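Local coordinates for protein 2-c-methyl-d-erythritol 2,4-cyclodiphosphate synthase (PDB 4C81) that catalyses cyclisation of 4-diphosphocytidyl-2-C-methyl-D-erythritol 2-phosphate to the 2,4-cyclodiphosphate, releasing CMP, in non-mevalonate isoprenoid biosynthesis, at residues 62-67 with 121-126; 68-73 with 80-85; 74-79 with 177-182; 107-110 with 115-118. The protein carries 1 engineered substitution. All blocks are in the same frame, centred on the assembly; numbering follows the deposited sequence. Where two conformers were deposited one is given.

Contact 1: residues 62-67 with 121-126; sequences GDIIYH and INVIAQ. With ZN (zinc ion), chain B; CDP (cytidine-5'-diphosphate), chain D.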
loop_
_atom_site.group_PDB
_atom_site.type_symbol
_atom_site.label_atom_id
_atom_site.label_comp_id
_atom_site.label_asym_id
_atom_site.label_seq_id
_atom_site.Cartn_x
_atom_site.Cartn_y
_atom_site.Cartn_z
ATOM N N GLY A 62 4.687 18.356 9.558
ATOM C CA GLY A 62 4.340 17.915 8.210
ATOM C C GLY A 62 5.195 16.781 7.668
ATOM O O GLY A 62 5.161 16.501 6.468
ATOM N N ASP A 63 5.940 16.113 8.548
ATOM C CA ASP A 63 6.894 15.085 8.131
ATOM C C ASP A 63 6.185 13.763 7.829
ATOM O O ASP A 63 6.097 12.876 8.682
ATOM C CB ASP A 63 7.982 14.897 9.200
ATOM C CG ASP A 63 9.189 14.124 8.686
ATOM O OD1 ASP A 63 9.024 13.226 7.830
ATOM O OD2 ASP A 63 10.316 14.407 9.143
ATOM N N ILE A 64 5.688 13.642 6.601
ATOM C CA ILE A 64 4.936 12.454 6.181
ATOM C C ILE A 64 5.724 11.153 6.353
ATOM O O ILE A 64 5.133 10.099 6.598
ATOM C CB ILE A 64 4.414 12.565 4.711
ATOM C CG1 ILE A 64 5.555 12.880 3.735
ATOM C CG2 ILE A 64 3.294 13.607 4.613
ATOM C CD1 ILE A 64 5.149 12.832 2.270
ATOM N N ILE A 65 7.048 11.218 6.224
ATOM C CA ILE A 65 7.881 10.022 6.355
ATOM C C ILE A 65 7.906 9.535 7.807
ATOM O O ILE A 65 7.579 8.376 8.091
ATOM C CB ILE A 65 9.315 10.261 5.827
ATOM C CG1 ILE A 65 9.290 10.484 4.310
ATOM C CG2 ILE A 65 10.218 9.093 6.161
ATOM C CD1 ILE A 65 10.662 10.724 3.705
ATOM N N TYR A 66 8.288 10.413 8.728
ATOM C CA TYR A 66 8.311 10.039 10.144
ATOM C C TYR A 66 6.937 9.615 10.658
ATOM O O TYR A 66 6.830 8.629 11.393
ATOM C CB TYR A 66 8.865 11.178 11.015
ATOM C CG TYR A 66 10.386 11.311 11.060
ATOM C CD1 TYR A 66 11.231 10.370 10.464
ATOM C CD2 TYR A 66 10.976 12.367 11.749
ATOM C CE1 TYR A 66 12.612 10.497 10.528
ATOM C CE2 TYR A 66 12.358 12.498 11.820
ATOM C CZ TYR A 66 13.166 11.564 11.208
ATOM O OH TYR A 66 14.532 11.692 11.279
ATOM N N HIS A 67 5.895 10.348 10.270
ATOM C CA HIS A 67 4.542 10.046 10.730
ATOM C C HIS A 67 4.063 8.696 10.188
ATOM O O HIS A 67 3.516 7.883 10.939
ATOM C CB HIS A 67 3.554 11.153 10.349
ATOM C CG HIS A 67 3.916 12.502 10.890
ATOM N ND1 HIS A 67 3.264 13.656 10.510
ATOM C CD2 HIS A 67 4.879 12.883 11.762
ATOM C CE1 HIS A 67 3.805 14.689 11.130
ATOM N NE2 HIS A 67 4.786 14.247 11.898
ATOM N N ILE A 121 9.722 2.609 2.089
ATOM C CA ILE A 121 8.975 3.851 2.160
ATOM C C ILE A 121 8.819 4.417 0.753
ATOM O O ILE A 121 9.801 4.548 0.019
ATOM C CB ILE A 121 9.699 4.874 3.061
ATOM C CG1 ILE A 121 9.885 4.308 4.477
ATOM C CG2 ILE A 121 8.917 6.167 3.117
ATOM C CD1 ILE A 121 10.970 4.990 5.269
ATOM N N ASN A 122 7.575 4.720 0.388
ATOM C CA ASN A 122 7.225 5.294 -0.907
ATOM C C ASN A 122 6.636 6.681 -0.726
ATOM O O ASN A 122 5.538 6.827 -0.193
ATOM C CB ASN A 122 6.194 4.414 -1.603
ATOM C CG ASN A 122 6.785 3.131 -2.120
ATOM O OD1 ASN A 122 7.786 3.148 -2.827
ATOM N ND2 ASN A 122 6.162 2.009 -1.782
ATOM N N VAL A 123 7.371 7.696 -1.170
ATOM C CA VAL A 123 6.883 9.070 -1.165
ATOM C C VAL A 123 6.325 9.396 -2.543
ATOM O O VAL A 123 6.977 9.141 -3.548
ATOM C CB VAL A 123 8.005 10.064 -0.809
ATOM C CG1 VAL A 123 7.501 11.509 -0.873
ATOM C CG2 VAL A 123 8.570 9.753 0.575
ATOM N N ILE A 124 5.110 9.934 -2.580
ATOM C CA ILE A 124 4.489 10.367 -3.828
ATOM C C ILE A 124 4.413 11.881 -3.768
ATOM O O ILE A 124 3.692 12.448 -2.943
ATOM C CB ILE A 124 3.096 9.753 -4.048
ATOM C CG1 ILE A 124 3.155 8.232 -3.855
ATOM C CG2 ILE A 124 2.597 10.097 -5.453
ATOM C CD1 ILE A 124 1.823 7.531 -4.033
ATOM N N ALA A 125 5.187 12.522 -4.637
ATOM C CA ALA A 125 5.394 13.961 -4.588
ATOM C C ALA A 125 6.078 14.437 -5.868
ATOM O O ALA A 125 6.974 13.769 -6.381
ATOM C CB ALA A 125 6.239 14.320 -3.367
ATOM N N GLN A 126 5.641 15.580 -6.392
ATOM C CA GLN A 126 6.328 16.207 -7.523
ATOM C C GLN A 126 7.691 16.707 -7.057
ATOM O O GLN A 126 8.708 16.454 -7.700
ATOM C CB GLN A 126 5.506 17.368 -8.094
ATOM C CG GLN A 126 4.171 16.973 -8.712
ATOM C CD GLN A 126 4.311 16.059 -9.921
ATOM O OE1 GLN A 126 3.585 15.069 -10.054
ATOM N NE2 GLN A 126 5.243 16.388 -10.813
HETATM ZN ZN ZN B . 1.532 13.733 9.398
HETATM O O3B CDP D . 8.187 8.810 -15.137
HETATM P PB CDP D . 8.989 7.841 -14.113
HETATM O O1B CDP D . 8.172 6.471 -14.134
HETATM O O2B CDP D . 10.402 7.624 -14.517
HETATM O O3A CDP D . 8.804 8.412 -12.615
HETATM P PA CDP D . 8.949 9.968 -12.208
HETATM O O1A CDP D . 9.010 10.845 -13.397
HETATM O O2A CDP D . 7.935 10.233 -11.166
HETATM O "O5'" CDP D . 10.386 10.001 -11.488
HETATM C "C5'" CDP D . 11.506 9.259 -11.987
HETATM C "C4'" CDP D . 12.576 9.125 -10.902
HETATM O "O4'" CDP D . 12.788 10.443 -10.336
HETATM C "C3'" CDP D . 12.079 8.278 -9.734
HETATM O "O3'" CDP D . 12.332 6.889 -9.974
HETATM C "C2'" CDP D . 12.948 8.799 -8.595
HETATM O "O2'" CDP D . 14.240 8.184 -8.634
HETATM C "C1'" CDP D . 13.096 10.296 -8.917
HETATM N N1 CDP D . 12.168 11.073 -8.040
HETATM C C2 CDP D . 12.487 11.231 -6.679
HETATM O O2 CDP D . 13.513 10.735 -6.214
HETATM N N3 CDP D . 11.628 11.956 -5.851
HETATM C C4 CDP D . 10.456 12.524 -6.342
HETATM N N4 CDP D . 9.672 13.207 -5.510
HETATM C C5 CDP D . 10.133 12.379 -7.687
HETATM C C6 CDP D . 10.978 11.659 -8.531
HETATM O O HOH W 1 0.284 13.029 10.522
#
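The two methyls of V123 divide the start of helix 64-77 between them, a compact example of a helix laid on a sheet by branched side chains. CG2 of V123 rests against both CG1 and CD1 of I65, each 3.9 Å away, while CG1, opposite the backbone N (chi1 177°), turns to I64, whose CD1 lies 4.1 Å from it. Both isoleucines cross the valine at about a right angle. Two residues back along the strand, CD1 of I121 approaches CG2 of I65 more loosely.

Polar bonds organise each segment separately. D63 is the N-cap: its OD1 accepts Y66 N at 3.0 Å in a nearly straight bond that enters from above the carboxylate plane, and the same side chain receives the amides of G47 and G48. One turn on, H67 ND1 binds zinc at 2.1 Å beside D15, H17 and a water. D63 O lies over one face of the imidazole near its rim; zinc on ND1 and S98 OG on NE2 together fix the ring's rotation.

At the far end of the strand segment, A125 O accepts N4 of CDP at 2.9 Å, a match for the amino group of cytosine. That nucleotide is also held by D81 of the second subunit. An apolar seam therefore joins two polar ends that serve different active sites, one binding zinc and the other reading the base.

Contact 2: residues 68-73 with 80-85; sequences SIVDSI and LDIGTL. With CDP (cytidine-5'-diphosphate), chain C.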
loop_
_atom_site.group_PDB
_atom_site.type_symbol
_atom_site.label_atom_id
_atom_site.label_comp_id
_atom_site.label_asym_id
_atom_site.label_seq_id
_atom_site.Cartn_x
_atom_site.Cartn_y
_atom_site.Cartn_z
ATOM N N SER A 68 4.276 8.447 8.897
ATOM C CA SER A 68 3.853 7.174 8.305
ATOM C C SER A 68 4.647 5.993 8.873
ATOM O O SER A 68 4.090 4.918 9.070
ATOM C CB SER A 68 3.961 7.206 6.778
ATOM O OG SER A 68 5.304 7.245 6.354
ATOM N N ILE A 69 5.935 6.195 9.143
ATOM C CA ILE A 69 6.747 5.160 9.795
ATOM C C ILE A 69 6.176 4.807 11.175
ATOM O O ILE A 69 6.011 3.628 11.497
ATOM C CB ILE A 69 8.231 5.582 9.919
ATOM C CG1 ILE A 69 8.913 5.543 8.551
ATOM C CG2 ILE A 69 8.979 4.655 10.880
ATOM C CD1 ILE A 69 10.244 6.264 8.509
ATOM N N VAL A 70 5.860 5.823 11.977
ATOM C CA VAL A 70 5.270 5.600 13.303
ATOM C C VAL A 70 3.974 4.797 13.196
ATOM O O VAL A 70 3.817 3.783 13.874
ATOM C CB VAL A 70 5.007 6.920 14.052
ATOM C CG1 VAL A 70 4.191 6.674 15.314
ATOM C CG2 VAL A 70 6.319 7.580 14.403
ATOM N N ASP A 71 3.068 5.215 12.319
ATOM C CA ASP A 71 1.791 4.513 12.184
ATOM C C ASP A 71 1.934 3.115 11.578
ATOM O O ASP A 71 1.092 2.252 11.822
ATOM C CB ASP A 71 0.769 5.364 11.423
ATOM C CG ASP A 71 0.141 6.440 12.302
ATOM O OD1 ASP A 71 0.180 6.320 13.550
ATOM O OD2 ASP A 71 -0.409 7.407 11.743
ATOM N N SER A 72 3.002 2.879 10.813
ATOM C CA SER A 72 3.276 1.531 10.306
ATOM C C SER A 72 3.650 0.599 11.462
ATOM O O SER A 72 3.193 -0.541 11.523
ATOM C CB SER A 72 4.361 1.530 9.218
ATOM O OG SER A 72 5.677 1.568 9.751
ATOM N N ILE A 73 4.473 1.103 12.375
ATOM C CA ILE A 73 4.865 0.356 13.574
ATOM C C ILE A 73 3.669 0.097 14.499
ATOM O O ILE A 73 3.453 -1.038 14.934
ATOM C CB ILE A 73 5.982 1.103 14.346
ATOM C CG1 ILE A 73 7.276 1.102 13.529
ATOM C CG2 ILE A 73 6.226 0.464 15.717
ATOM C CD1 ILE A 73 8.326 2.055 14.042
ATOM N N LEU A 80 -3.128 1.605 19.133
ATOM C CA LEU A 80 -3.878 2.755 18.646
ATOM C C LEU A 80 -2.891 3.686 17.938
ATOM O O LEU A 80 -1.728 3.776 18.335
ATOM C CB LEU A 80 -4.580 3.482 19.796
ATOM C CG LEU A 80 -5.527 2.654 20.669
ATOM C CD1 LEU A 80 -6.151 3.523 21.749
ATOM C CD2 LEU A 80 -6.606 1.987 19.832
ATOM N N ASP A 81 -3.355 4.361 16.890
ATOM C CA ASP A 81 -2.500 5.261 16.109
ATOM C C ASP A 81 -2.126 6.514 16.909
ATOM O O ASP A 81 -2.685 6.765 17.977
ATOM C CB ASP A 81 -3.185 5.648 14.792
ATOM C CG ASP A 81 -4.479 6.410 15.005
ATOM O OD1 ASP A 81 -4.429 7.653 15.115
ATOM O OD2 ASP A 81 -5.547 5.765 15.052
ATOM N N ILE A 82 -1.185 7.295 16.381
ATOM C CA ILE A 82 -0.693 8.504 17.062
ATOM C C ILE A 82 -1.804 9.513 17.360
ATOM O O ILE A 82 -1.848 10.083 18.452
ATOM C CB ILE A 82 0.433 9.197 16.259
ATOM C CG1 ILE A 82 1.726 8.383 16.349
ATOM C CG2 ILE A 82 0.681 10.615 16.772
ATOM C CD1 ILE A 82 2.295 8.257 17.761
ATOM N N GLY A 83 -2.706 9.713 16.402
ATOM C CA GLY A 83 -3.852 10.598 16.601
ATOM C C GLY A 83 -4.744 10.186 17.761
ATOM O O GLY A 83 -5.293 11.038 18.458
ATOM N N THR A 84 -4.884 8.877 17.971
ATOM C CA THR A 84 -5.710 8.341 19.054
ATOM C C THR A 84 -4.954 8.343 20.378
ATOM O O THR A 84 -5.513 8.706 21.413
ATOM C CB THR A 84 -6.168 6.897 18.760
ATOM O OG1 THR A 84 -6.822 6.843 17.487
ATOM C CG2 THR A 84 -7.127 6.403 19.837
ATOM N N LEU A 85 -3.692 7.920 20.340
ATOM C CA LEU A 85 -2.852 7.874 21.541
ATOM C C LEU A 85 -2.579 9.265 22.110
ATOM O O LEU A 85 -2.625 9.460 23.325
ATOM C CB LEU A 85 -1.514 7.181 21.249
ATOM C CG LEU A 85 -1.527 5.659 21.097
ATOM C CD1 LEU A 85 -0.174 5.165 20.608
ATOM C CD2 LEU A 85 -1.901 4.984 22.409
HETATM O O3B CDP C . -3.626 15.927 10.341
HETATM P PB CDP C . -3.311 14.478 10.996
HETATM O O1B CDP C . -1.910 14.047 10.365
HETATM O O2B CDP C . -3.236 14.521 12.479
HETATM O O3A CDP C . -4.373 13.411 10.414
HETATM P PA CDP C . -5.959 13.680 10.287
HETATM O O1A CDP C . -6.296 15.102 10.515
HETATM O O2A CDP C . -6.406 13.024 9.041
HETATM O "O5'" CDP C . -6.552 12.823 11.511
HETATM C "C5'" CDP C . -5.910 12.778 12.791
HETATM C "C4'" CDP C . -6.422 11.582 13.597
HETATM O "O4'" CDP C . -7.870 11.600 13.525
HETATM C "C3'" CDP C . -6.018 10.261 12.948
HETATM O "O3'" CDP C . -4.725 9.849 13.405
HETATM C "C2'" CDP C . -7.102 9.327 13.473
HETATM O "O2'" CDP C . -6.786 8.897 14.801
HETATM C "C1'" CDP C . -8.351 10.222 13.519
HETATM N N1 CDP C . -9.212 9.914 12.336
HETATM C C2 CDP C . -9.947 8.715 12.320
HETATM O O2 CDP C . -9.884 7.928 13.264
HETATM N N3 CDP C . -10.754 8.419 11.221
HETATM C C4 CDP C . -10.844 9.282 10.132
HETATM N N4 CDP C . -11.628 8.953 9.109
HETATM C C5 CDP C . -10.125 10.473 10.139
HETATM C C6 CDP C . -9.314 10.789 11.229
#
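D81 OD1, on the residue that packs its CB against D71, is gripped by both ribose hydroxyls of CDP: O2' donates to it at 2.7 Å and O3' at 2.8 Å. D81 was modelled in two conformers, and these bonds belong to one of them. The same oxygen takes the amide of T84 from above the carboxylate plane, which makes D81 the N-cap of helix 82-85 as well as a ribose-binding residue. T84 OG1 donates to the other oxygen, D81 OD2, at 3.0 Å, and R134 of the third subunit forms a salt bridge with OD2. G83, without a side chain, lets O3' come to 3.4 Å from its CA.

Across the segments, the single hydrogen bond is long but almost straight: I82 N reaches D71 OD1 at 3.3 Å with an angle of 174°, and D71 OD1 accepts it with its syn lone pair, on the side of the other oxygen. The carboxylates of D71 and D81 stand nearly perpendicular, their OD1 atoms 5.0 Å apart. K155 of the third subunit packs on both. Beside this bond V70 crosses I82 at about a right angle, though the modelled spacing is too short to be relied on.

Around the pair, helix 97-111 closes over V70 with L102 and over I82 with F101. On other sides of helix 64-77, S68 lies against strand 170-181 and I69 against helix 130-145, while the third subunit completes the nucleotide pocket.

Contact 3: residues 74-79 with 177-182; sequences LGALGS and ILLIPK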
loop_
_atom_site.group_PDB
_atom_site.type_symbol
_atom_site.label_atom_id
_atom_site.label_comp_id
_atom_site.label_asym_id
_atom_site.label_seq_id
_atom_site.Cartn_x
_atom_site.Cartn_y
_atom_site.Cartn_z
ATOM N N LEU A 74 2.898 1.142 14.801
ATOM C CA LEU A 74 1.700 1.004 15.627
ATOM C C LEU A 74 0.721 0.039 14.970
ATOM O O LEU A 74 0.164 -0.842 15.626
ATOM C CB LEU A 74 1.029 2.363 15.843
ATOM C CG LEU A 74 1.818 3.347 16.707
ATOM C CD1 LEU A 74 1.099 4.683 16.803
ATOM C CD2 LEU A 74 2.046 2.754 18.085
ATOM N N GLY A 75 0.525 0.205 13.665
ATOM C CA GLY A 75 -0.368 -0.662 12.910
ATOM C C GLY A 75 0.045 -2.122 12.978
ATOM O O GLY A 75 -0.786 -3.009 13.189
ATOM N N ALA A 76 1.338 -2.372 12.811
ATOM C CA ALA A 76 1.882 -3.726 12.872
ATOM C C ALA A 76 1.601 -4.408 14.214
ATOM O O ALA A 76 1.309 -5.604 14.249
ATOM C CB ALA A 76 3.379 -3.703 12.606
ATOM N N LEU A 77 1.681 -3.639 15.296
ATOM C CA LEU A 77 1.525 -4.171 16.651
ATOM C C LEU A 77 0.080 -4.142 17.159
ATOM O O LEU A 77 -0.207 -4.649 18.246
ATOM C CB LEU A 77 2.432 -3.401 17.616
ATOM C CG LEU A 77 3.928 -3.613 17.382
ATOM C CD1 LEU A 77 4.755 -2.540 18.085
ATOM C CD2 LEU A 77 4.355 -5.007 17.826
ATOM N N GLY A 78 -0.827 -3.558 16.379
ATOM C CA GLY A 78 -2.223 -3.448 16.790
ATOM C C GLY A 78 -2.486 -2.361 17.815
ATOM O O GLY A 78 -3.525 -2.372 18.478
ATOM N N SER A 79 -1.540 -1.436 17.970
ATOM C CA SER A 79 -1.695 -0.334 18.908
ATOM C C SER A 79 -2.595 0.726 18.293
ATOM O O SER A 79 -2.804 0.745 17.080
ATOM C CB SER A 79 -0.337 0.280 19.259
ATOM O OG SER A 79 0.500 -0.654 19.919
ATOM N N ILE A 177 6.393 -2.034 6.676
ATOM C CA ILE A 177 7.359 -2.566 7.632
ATOM C C ILE A 177 7.040 -4.003 8.031
ATOM O O ILE A 177 5.881 -4.425 8.002
ATOM C CB ILE A 177 7.406 -1.658 8.882
ATOM C CG1 ILE A 177 8.696 -1.883 9.671
ATOM C CG2 ILE A 177 6.158 -1.836 9.749
ATOM C CD1 ILE A 177 8.944 -0.815 10.698
ATOM N N LEU A 178 8.086 -4.754 8.373
ATOM C CA LEU A 178 7.938 -6.055 9.011
ATOM C C LEU A 178 8.569 -5.968 10.389
ATOM O O LEU A 178 9.665 -5.422 10.540
ATOM C CB LEU A 178 8.646 -7.146 8.215
ATOM C CG LEU A 178 8.000 -7.566 6.902
ATOM C CD1 LEU A 178 8.921 -8.543 6.186
ATOM C CD2 LEU A 178 6.615 -8.177 7.104
ATOM N N LEU A 179 7.864 -6.485 11.387
ATOM C CA LEU A 179 8.426 -6.673 12.714
ATOM C C LEU A 179 8.652 -8.161 12.957
ATOM O O LEU A 179 7.756 -8.978 12.744
ATOM C CB LEU A 179 7.496 -6.108 13.781
ATOM C CG LEU A 179 7.103 -4.637 13.618
ATOM C CD1 LEU A 179 6.173 -4.223 14.733
ATOM C CD2 LEU A 179 8.321 -3.714 13.566
ATOM N N ILE A 180 9.859 -8.496 13.410
ATOM C CA ILE A 180 10.274 -9.881 13.623
ATOM C C ILE A 180 10.404 -10.155 15.120
ATOM O O ILE A 180 11.072 -9.399 15.824
ATOM C CB ILE A 180 11.649 -10.151 12.965
ATOM C CG1 ILE A 180 11.684 -9.633 11.520
ATOM C CG2 ILE A 180 11.978 -11.637 13.003
ATOM C CD1 ILE A 180 10.605 -10.218 10.620
ATOM N N PRO A 181 9.772 -11.237 15.615
ATOM C CA PRO A 181 9.908 -11.521 17.046
ATOM C C PRO A 181 11.355 -11.801 17.446
ATOM O O PRO A 181 12.107 -12.397 16.672
ATOM C CB PRO A 181 9.040 -12.771 17.248
ATOM C CG PRO A 181 8.911 -13.384 15.915
ATOM C CD PRO A 181 8.973 -12.262 14.923
ATOM N N LYS A 182 11.739 -11.343 18.635
ATOM C CA LYS A 182 13.053 -11.654 19.193
ATOM C C LYS A 182 13.111 -13.133 19.563
ATOM O O LYS A 182 12.103 -13.712 19.979
ATOM C CB LYS A 182 13.342 -10.787 20.422
ATOM C CG LYS A 182 13.682 -9.348 20.086
ATOM C CD LYS A 182 13.884 -8.515 21.335
ATOM C CE LYS A 182 14.514 -7.173 21.008
ATOM N NZ LYS A 182 14.793 -6.380 22.235
#
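In L77 and L179 alike, CG stands opposite the carbonyl carbon (chi1 -67° and -55°), and the extended second torsion of L179 (179°) carries its CD1 outward from the strand to the last turn of helix 64-77. There this one methyl touches two residues at once. A76 CB sits 3.5 Å from L179 CD1, and L77 CG is equally near to it. L77 CD2 follows at 3.7 Å from the same L179 CD1, so the methyl meets the fork of the second leucine, whose side chain crosses that of L179 at about a right angle. The small alanine lets the helix come close to the strand, with the CA atoms of A76 and L179 7.2 Å apart. I177, two residues earlier on the same face, adds a lighter touch through its CG2, 4.4 Å from A76 CB.

The helix stops just beyond this point in a Schellman motif. G78 takes a positive phi, S79 N bonds back to L74 O at 3.0 Å, and G78 N to G75 O. R9 NH1 bonds A76 O, another carbonyl of the final turn.

L178 turns to the opposite face of the strand, where it packs on L178 of the third subunit and I10 of the second. Strand 170-181 thus separates the helical layer of its own subunit from the interior of the trimer. No hydrogen bond passes between the two segments: the strand's backbone is engaged by its sheet neighbours, and dispersion and the burial of hydrocarbon hold helix to sheet.

Contact 4: residues 107-110 with 115-118; sequences LLIY and DIGN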
loop_
_atom_site.group_PDB
_atom_site.type_symbol
_atom_site.label_atom_id
_atom_site.label_comp_id
_atom_site.label_asym_id
_atom_site.label_seq_id
_atom_site.Cartn_x
_atom_site.Cartn_y
_atom_site.Cartn_z
ATOM N N LEU A 107 10.527 2.317 21.391
ATOM C CA LEU A 107 10.429 1.684 22.712
ATOM C C LEU A 107 9.257 0.705 22.806
ATOM O O LEU A 107 9.327 -0.268 23.553
ATOM C CB LEU A 107 10.343 2.742 23.816
ATOM C CG LEU A 107 11.613 3.581 23.974
ATOM C CD1 LEU A 107 11.360 4.821 24.824
ATOM C CD2 LEU A 107 12.740 2.739 24.561
ATOM N N LEU A 108 8.191 0.962 22.048
ATOM C CA LEU A 108 7.049 0.050 21.969
ATOM C C LEU A 108 7.450 -1.283 21.334
ATOM O O LEU A 108 7.070 -2.346 21.822
ATOM C CB LEU A 108 5.908 0.687 21.167
ATOM C CG LEU A 108 4.683 -0.182 20.862
ATOM C CD1 LEU A 108 3.907 -0.497 22.128
ATOM C CD2 LEU A 108 3.789 0.513 19.847
ATOM N N ILE A 109 8.206 -1.215 20.240
ATOM C CA ILE A 109 8.723 -2.405 19.565
ATOM C C ILE A 109 9.565 -3.227 20.538
ATOM O O ILE A 109 9.431 -4.449 20.609
ATOM C CB ILE A 109 9.588 -2.030 18.334
ATOM C CG1 ILE A 109 8.711 -1.485 17.204
ATOM C CG2 ILE A 109 10.357 -3.237 17.823
ATOM C CD1 ILE A 109 9.502 -0.861 16.063
ATOM N N TYR A 110 10.415 -2.535 21.294
ATOM C CA TYR A 110 11.302 -3.181 22.254
ATOM C C TYR A 110 10.531 -3.853 23.386
ATOM O O TYR A 110 10.793 -5.012 23.708
ATOM C CB TYR A 110 12.298 -2.176 22.833
ATOM C CG TYR A 110 13.349 -2.824 23.704
ATOM C CD1 TYR A 110 14.542 -3.291 23.157
ATOM C CD2 TYR A 110 13.144 -2.986 25.071
ATOM C CE1 TYR A 110 15.510 -3.895 23.954
ATOM C CE2 TYR A 110 14.103 -3.592 25.874
ATOM C CZ TYR A 110 15.283 -4.043 25.309
ATOM O OH TYR A 110 16.237 -4.641 26.098
ATOM N N ASP A 115 11.898 -6.961 16.924
ATOM C CA ASP A 115 12.904 -6.186 16.202
ATOM C C ASP A 115 12.264 -5.764 14.893
ATOM O O ASP A 115 11.357 -6.435 14.410
ATOM C CB ASP A 115 14.134 -7.037 15.879
ATOM C CG ASP A 115 14.938 -7.407 17.107
ATOM O OD1 ASP A 115 15.204 -6.517 17.939
ATOM O OD2 ASP A 115 15.321 -8.590 17.224
ATOM N N ILE A 116 12.734 -4.662 14.321
ATOM C CA ILE A 116 12.359 -4.299 12.955
ATOM C C ILE A 116 13.117 -5.206 11.996
ATOM O O ILE A 116 14.316 -5.435 12.171
ATOM C CB ILE A 116 12.680 -2.820 12.639
ATOM C CG1 ILE A 116 11.778 -1.899 13.466
ATOM C CG2 ILE A 116 12.489 -2.524 11.142
ATOM C CD1 ILE A 116 12.117 -0.424 13.348
ATOM N N GLY A 117 12.413 -5.738 10.999
ATOM C CA GLY A 117 13.053 -6.464 9.911
ATOM C C GLY A 117 13.595 -5.437 8.941
ATOM O O GLY A 117 14.752 -5.032 9.026
ATOM N N ASN A 118 12.745 -5.004 8.017
ATOM C CA ASN A 118 13.066 -3.870 7.158
ATOM C C ASN A 118 11.857 -2.962 6.988
ATOM O O ASN A 118 10.737 -3.339 7.329
ATOM C CB ASN A 118 13.571 -4.336 5.793
ATOM C CG ASN A 118 12.462 -4.863 4.914
ATOM O OD1 ASN A 118 11.733 -5.774 5.301
ATOM N ND2 ASN A 118 12.315 -4.280 3.731
#
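The flat group in this contact is the backbone amide of D115, whose N lies 4.1 Å from I109 CG2. The setting is an alpha-beta unit in which helix 97-111 turns sharply into strand 114-124 and packs back on the first residues of that strand. Only two residues separate helix and strand, and a single isoleucine does most of the joining.

I109 points at the strand. Its CG1 stands opposite the carbonyl carbon (chi1 -71°) and runs on through CD1 to I116, which leaves CG2 opposite the backbone N and facing the D115 amide. L179 of strand 170-181 and I73 of helix 64-77 also pack on I109, making it a meeting point of two helices and the sheet. D115 stays at the margin, its side chain against K182. I116 is buried, set against I177 and L179 as well. Farther along, G117 O accepts Q151 NE2, and N118 ND2 bonds I10 O of the second subunit, carrying the strand into the trimer interface. At the centre, the two isoleucine side chains cross at about a right angle, with I109 CD1 3.6 Å from I116 CG1 and 3.8 Å from I116 CD1.

In the fold
From the N terminus, the first segments of contacts 1, 2 and 3 follow one another along helix 64-77 and its two ends. Contact 2 closes first, a short loop joining that helix to helix 82-85. Contact 4 follows in series, turning helix 97-111 back onto strand 114-124. Both lie within the longer loop that contact 1 closes farther along the same strand. Contact 3, closed last by strand 170-181, crosses contacts 1 and 2 and encloses contact 4. Strands 114-124 and 170-181 are sheet neighbours, so contacts 3 and 4 are also joined by backbone bonds, while I73 against I109 links contacts 2 and 4 between helices.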